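Pesticidal crystal protein Cry4Aa (Bacillus thuringiensis, PDB 2C9K) binds to midgut epithelial cells of insects and promotes their colloid-osmotic lysis, as a mosquito-larvicidal, pore-forming toxin of the delta-endotoxin family. Local coordinates at residues E262-L267 / V450-W455; L286-H291 / I433-K438. All coordinates share one frame; numbering follows the deposited sequence.

How the contacts relate
Both contacts are largely buried, lie in the middle domain of the toxin with centres about 7 Å apart, and share one three-stranded antiparallel sheet. Contact 1 joins an outer strand, 262-267, to the central one; contact 2 sets the loop after helix 279-286 against the other outer strand, 432-440. Their chemistry differs accordingly: a regular ladder of backbone bonds in contact 1, side-chain stacking and aliphatic packing in contact 2. Glu262 of contact 1 connects them, its OE2 forming a salt bridge to Arg288 NH1 of contact 2 and lying 2.6 Å from Ser435 OG, a probable hydrogen bond. Nearby, Tyr264 OH lies 2.7 Å from Arg288 N, probably also hydrogen-bonded.

Contact 1 (E262-L267 / V450-W455); sequences EIYQVL and VYTFAW
Ile263, Gln265 and Leu267 pair with Trp455, Phe453 and Tyr451 in an antiparallel beta ladder, two neighbouring strands of a three-stranded sheet in the middle domain of the three-domain Cry toxin. Six backbone hydrogen bonds join them, from Phe453 N to Gln265 O at 2.8 Å among others; Tyr264-Ala454 and Val266-Thr452 are the non-hydrogen-bonded pairs between. The face bearing the first six residues is the more extensively packed. Ile263 CG1 lies 3.9 Å from Trp455 CB, the side chains at about a right angle. Leu267 lies alongside Tyr451, CD2 3.9 Å from Tyr451 CD1, both pointing the same way, while its CB meets the edge of the Phe453 ring, on which Phe407 of strand 402-407 stacks. On the other face Tyr264 CE2 is 4.0 Å from Ala454 CB. Looser are two partly exposed residues: Val266, its CB 3.8 Å from Thr452 CG2, and Glu262, which touches Ala454 CB through OE2 but turns its carboxylate to Arg288 and Ser435. Gln265, though also partly exposed, belongs to the packed face: extended beyond CG (chi2 -180°), its amide turned 73° from the indole of Trp455, it accepts a hydrogen bond from Gly408 N at OE1, 3.1 Å from Trp455 NE1.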
# COMPACT_ATOMS: atom_id res chain seq x y z
N GLU A 262 5.78 -1.89 1.30
CA GLU A 262 6.37 -2.79 0.31
C GLU A 262 5.63 -4.12 0.32
O GLU A 262 5.07 -4.52 1.34
CB GLU A 262 7.85 -3.09 0.62
CG GLU A 262 8.85 -2.00 0.27
CD GLU A 262 10.30 -2.44 0.40
OE1 GLU A 262 10.73 -2.81 1.51
OE2 GLU A 262 11.02 -2.42 -0.61
N ILE A 263 5.62 -4.80 -0.82
CA ILE A 263 5.01 -6.12 -0.90
C ILE A 263 6.00 -6.97 -1.68
O ILE A 263 6.77 -6.44 -2.47
CB ILE A 263 3.62 -6.09 -1.58
CG1 ILE A 263 3.72 -5.56 -3.00
CG2 ILE A 263 2.65 -5.28 -0.73
CD1 ILE A 263 2.39 -5.55 -3.73
N TYR A 264 5.98 -8.28 -1.46
CA TYR A 264 6.95 -9.17 -2.10
C TYR A 264 6.36 -10.34 -2.87
O TYR A 264 5.31 -10.87 -2.51
CB TYR A 264 7.91 -9.74 -1.04
CG TYR A 264 8.47 -8.74 -0.05
CD1 TYR A 264 7.68 -8.22 0.97
CD2 TYR A 264 9.80 -8.32 -0.11
CE1 TYR A 264 8.19 -7.32 1.89
CE2 TYR A 264 10.32 -7.42 0.80
CZ TYR A 264 9.51 -6.92 1.80
OH TYR A 264 10.01 -6.01 2.72
N GLN A 265 7.07 -10.73 -3.92
CA GLN A 265 6.69 -11.87 -4.74
C GLN A 265 7.94 -12.75 -4.62
O GLN A 265 9.06 -12.23 -4.57
CB GLN A 265 6.44 -11.43 -6.19
CG GLN A 265 5.26 -10.47 -6.34
CD GLN A 265 5.02 -10.03 -7.79
OE1 GLN A 265 5.95 -9.81 -8.56
NE2 GLN A 265 3.75 -9.89 -8.16
N VAL A 266 7.78 -14.07 -4.56
CA VAL A 266 8.97 -14.92 -4.40
C VAL A 266 9.27 -15.93 -5.50
O VAL A 266 8.39 -16.38 -6.23
CB VAL A 266 8.94 -15.61 -2.99
CG1 VAL A 266 7.59 -15.41 -2.34
CG2 VAL A 266 9.28 -17.09 -3.11
N LEU A 267 10.55 -16.28 -5.61
CA LEU A 267 11.03 -17.23 -6.61
C LEU A 267 11.80 -18.37 -5.96
O LEU A 267 12.59 -18.15 -5.03
CB LEU A 267 11.93 -16.51 -7.62
CG LEU A 267 12.80 -17.35 -8.57
CD1 LEU A 267 11.94 -18.18 -9.51
CD2 LEU A 267 13.71 -16.42 -9.35
N VAL A 450 16.51 -18.74 -2.77
CA VAL A 450 15.15 -18.22 -2.96
C VAL A 450 15.20 -16.70 -3.00
O VAL A 450 15.81 -16.06 -2.14
CB VAL A 450 14.22 -18.63 -1.79
CG1 VAL A 450 12.90 -17.92 -1.92
CG2 VAL A 450 13.99 -20.13 -1.82
N TYR A 451 14.56 -16.10 -4.01
CA TYR A 451 14.56 -14.65 -4.12
C TYR A 451 13.18 -14.07 -3.83
O TYR A 451 12.17 -14.78 -3.87
CB TYR A 451 14.96 -14.20 -5.53
CG TYR A 451 16.29 -14.70 -6.05
CD1 TYR A 451 16.43 -15.99 -6.58
CD2 TYR A 451 17.41 -13.87 -6.06
CE1 TYR A 451 17.64 -16.43 -7.11
CE2 TYR A 451 18.62 -14.30 -6.58
CZ TYR A 451 18.73 -15.58 -7.11
OH TYR A 451 19.94 -15.99 -7.64
N THR A 452 13.16 -12.78 -3.55
CA THR A 452 11.91 -12.07 -3.33
C THR A 452 12.10 -10.74 -4.02
O THR A 452 13.18 -10.14 -3.97
CB THR A 452 11.64 -11.81 -1.85
OG1 THR A 452 12.83 -11.33 -1.23
CG2 THR A 452 11.17 -13.07 -1.16
N PHE A 453 11.06 -10.28 -4.70
CA PHE A 453 11.12 -9.01 -5.40
C PHE A 453 10.21 -8.04 -4.67
O PHE A 453 9.01 -8.27 -4.55
CB PHE A 453 10.70 -9.20 -6.86
CG PHE A 453 11.59 -10.15 -7.63
CD1 PHE A 453 11.51 -11.53 -7.43
CD2 PHE A 453 12.57 -9.66 -8.49
CE1 PHE A 453 12.38 -12.40 -8.08
CE2 PHE A 453 13.45 -10.52 -9.14
CZ PHE A 453 13.36 -11.89 -8.93
N ALA A 454 10.80 -6.96 -4.15
CA ALA A 454 10.06 -5.95 -3.41
C ALA A 454 9.40 -4.97 -4.38
O ALA A 454 9.99 -4.60 -5.39
CB ALA A 454 11.00 -5.20 -2.49
N TRP A 455 8.18 -4.56 -4.06
CA TRP A 455 7.44 -3.64 -4.89
C TRP A 455 6.78 -2.55 -4.06
O TRP A 455 6.12 -2.84 -3.08
CB TRP A 455 6.36 -4.39 -5.68
CG TRP A 455 6.88 -5.46 -6.58
CD1 TRP A 455 7.03 -6.78 -6.30
CD2 TRP A 455 7.38 -5.28 -7.92
NE1 TRP A 455 7.58 -7.44 -7.37
CE2 TRP A 455 7.81 -6.54 -8.38
CE3 TRP A 455 7.49 -4.17 -8.77
CZ2 TRP A 455 8.35 -6.72 -9.65
CZ3 TRP A 455 8.03 -4.36 -10.04
CH2 TRP A 455 8.45 -5.62 -10.46

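Contact 2 (L286-H291 / I433-K438)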
# COMPACT_ATOMS: atom_id res chain seq x y z
N LEU A 286 13.94 -12.74 4.04
CA LEU A 286 13.37 -12.51 2.71
C LEU A 286 12.65 -11.18 2.55
O LEU A 286 12.29 -10.79 1.44
CB LEU A 286 12.43 -13.67 2.33
CG LEU A 286 13.13 -14.97 1.91
CD1 LEU A 286 12.16 -16.15 1.96
CD2 LEU A 286 13.69 -14.79 0.51
N THR A 287 12.43 -10.46 3.65
CA THR A 287 11.75 -9.17 3.59
C THR A 287 12.62 -8.09 4.22
O THR A 287 13.68 -8.39 4.74
CB THR A 287 10.38 -9.24 4.30
OG1 THR A 287 10.55 -9.68 5.66
CG2 THR A 287 9.46 -10.21 3.57
N ARG A 288 12.19 -6.84 4.17
CA ARG A 288 13.01 -5.77 4.73
C ARG A 288 12.44 -5.20 6.01
O ARG A 288 11.23 -4.99 6.11
CB ARG A 288 13.19 -4.64 3.70
CG ARG A 288 13.89 -5.08 2.43
CD ARG A 288 13.84 -4.03 1.34
NE ARG A 288 14.59 -2.83 1.67
CZ ARG A 288 14.45 -1.66 1.04
NH1 ARG A 288 13.58 -1.54 0.05
NH2 ARG A 288 15.15 -0.61 1.42
N ARG A 289 13.30 -4.96 6.99
CA ARG A 289 12.86 -4.39 8.26
C ARG A 289 12.32 -2.99 8.04
O ARG A 289 12.73 -2.28 7.11
CB ARG A 289 14.02 -4.36 9.26
CG ARG A 289 14.02 -5.53 10.22
CD ARG A 289 15.38 -6.18 10.31
NE ARG A 289 16.36 -5.39 11.05
CZ ARG A 289 17.67 -5.65 11.05
NH1 ARG A 289 18.14 -6.68 10.35
NH2 ARG A 289 18.50 -4.90 11.75
N PRO A 290 11.38 -2.55 8.89
CA PRO A 290 10.84 -1.20 8.71
C PRO A 290 11.97 -0.22 8.42
O PRO A 290 12.98 -0.20 9.10
CB PRO A 290 10.16 -0.92 10.05
CG PRO A 290 9.71 -2.27 10.47
CD PRO A 290 10.88 -3.16 10.14
N HIS A 291 11.79 0.59 7.38
CA HIS A 291 12.81 1.56 7.00
C HIS A 291 12.17 2.80 6.38
O HIS A 291 10.95 2.85 6.20
CB HIS A 291 13.76 0.94 5.97
CG HIS A 291 13.09 0.52 4.70
ND1 HIS A 291 12.87 -0.80 4.37
CD2 HIS A 291 12.59 1.24 3.67
CE1 HIS A 291 12.28 -0.88 3.19
NE2 HIS A 291 12.10 0.35 2.75
N ILE A 433 6.35 -0.45 -8.68
CA ILE A 433 7.69 -0.39 -9.26
C ILE A 433 8.64 -1.23 -8.40
O ILE A 433 8.45 -1.33 -7.18
CB ILE A 433 8.24 1.06 -9.28
CG1 ILE A 433 8.51 1.54 -7.84
CG2 ILE A 433 7.27 1.99 -10.03
CD1 ILE A 433 9.23 2.87 -7.77
N LEU A 434 9.66 -1.82 -9.01
CA LEU A 434 10.60 -2.64 -8.26
C LEU A 434 11.33 -1.77 -7.24
O LEU A 434 11.69 -0.64 -7.54
CB LEU A 434 11.63 -3.29 -9.20
CG LEU A 434 12.49 -4.31 -8.44
CD1 LEU A 434 11.62 -5.49 -8.05
CD2 LEU A 434 13.66 -4.76 -9.29
N SER A 435 11.56 -2.29 -6.05
CA SER A 435 12.24 -1.48 -5.05
C SER A 435 13.43 -2.15 -4.41
O SER A 435 14.27 -1.48 -3.82
CB SER A 435 11.25 -1.05 -3.97
OG SER A 435 10.80 -2.17 -3.22
N PHE A 436 13.52 -3.47 -4.54
CA PHE A 436 14.60 -4.22 -3.91
C PHE A 436 14.53 -5.72 -4.27
O PHE A 436 13.46 -6.22 -4.63
CB PHE A 436 14.46 -4.09 -2.39
CG PHE A 436 15.75 -4.19 -1.64
CD1 PHE A 436 16.63 -3.11 -1.59
CD2 PHE A 436 16.05 -5.34 -0.90
CE1 PHE A 436 17.79 -3.16 -0.83
CE2 PHE A 436 17.21 -5.40 -0.14
CZ PHE A 436 18.08 -4.31 -0.10
N ILE A 437 15.66 -6.41 -4.17
CA ILE A 437 15.71 -7.85 -4.43
C ILE A 437 16.57 -8.53 -3.37
O ILE A 437 17.79 -8.39 -3.40
CB ILE A 437 16.30 -8.18 -5.80
CG1 ILE A 437 15.38 -7.70 -6.92
CG2 ILE A 437 16.49 -9.68 -5.92
CD1 ILE A 437 15.87 -8.05 -8.32
N LYS A 438 15.95 -9.25 -2.44
CA LYS A 438 16.68 -9.95 -1.38
C LYS A 438 16.83 -11.40 -1.78
O LYS A 438 16.19 -11.87 -2.72
CB LYS A 438 15.94 -9.87 -0.04
CG LYS A 438 16.32 -8.68 0.81
CD LYS A 438 15.45 -8.54 2.04
CE LYS A 438 15.73 -9.63 3.06
NZ LYS A 438 16.99 -9.44 3.82
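Arg288 lies flat on Phe436 where the loop that follows helix 279-286 meets an outer strand of the three-stranded sheet in the middle domain. The guanidinium and the ring are nearly parallel, 16° apart, with their centres separated by 4.1 Å. The interaction is a cation-pi contact, CZ of Arg288 sitting 4.0 Å from the ring centroid of Phe436, and a CH-pi contact is added by Arg288 CD over the same face, 3.4 Å from Phe436 CD2. His291 CE1 lies over the opposite face of the guanidinium, which is thus sandwiched between two rings.

Aliphatic packing, comparable in extent, adjoins the stack. The side chain of Lys438 crosses that of Arg288, Lys438 CD meeting Arg288 CG at 3.8 Å, and Lys438 CG lies at the edge of the Phe436 ring, in its plane. Lys438 bends at chi3 and chi4, which brings CD and CE against the backbone of Thr287 and the end of Leu286.

Polar interactions hold the arginine from outside the two segments: besides the bridge from NH1 to Glu262, Arg288 NH2 is hydrogen-bonded to Thr294 OG1. Bonding at two nitrogens, with a ring over each face, probably restricts the rotation of the guanidinium, and the carboxylate of Glu262 probably offsets the charge that the stack alone would leave only partly balanced.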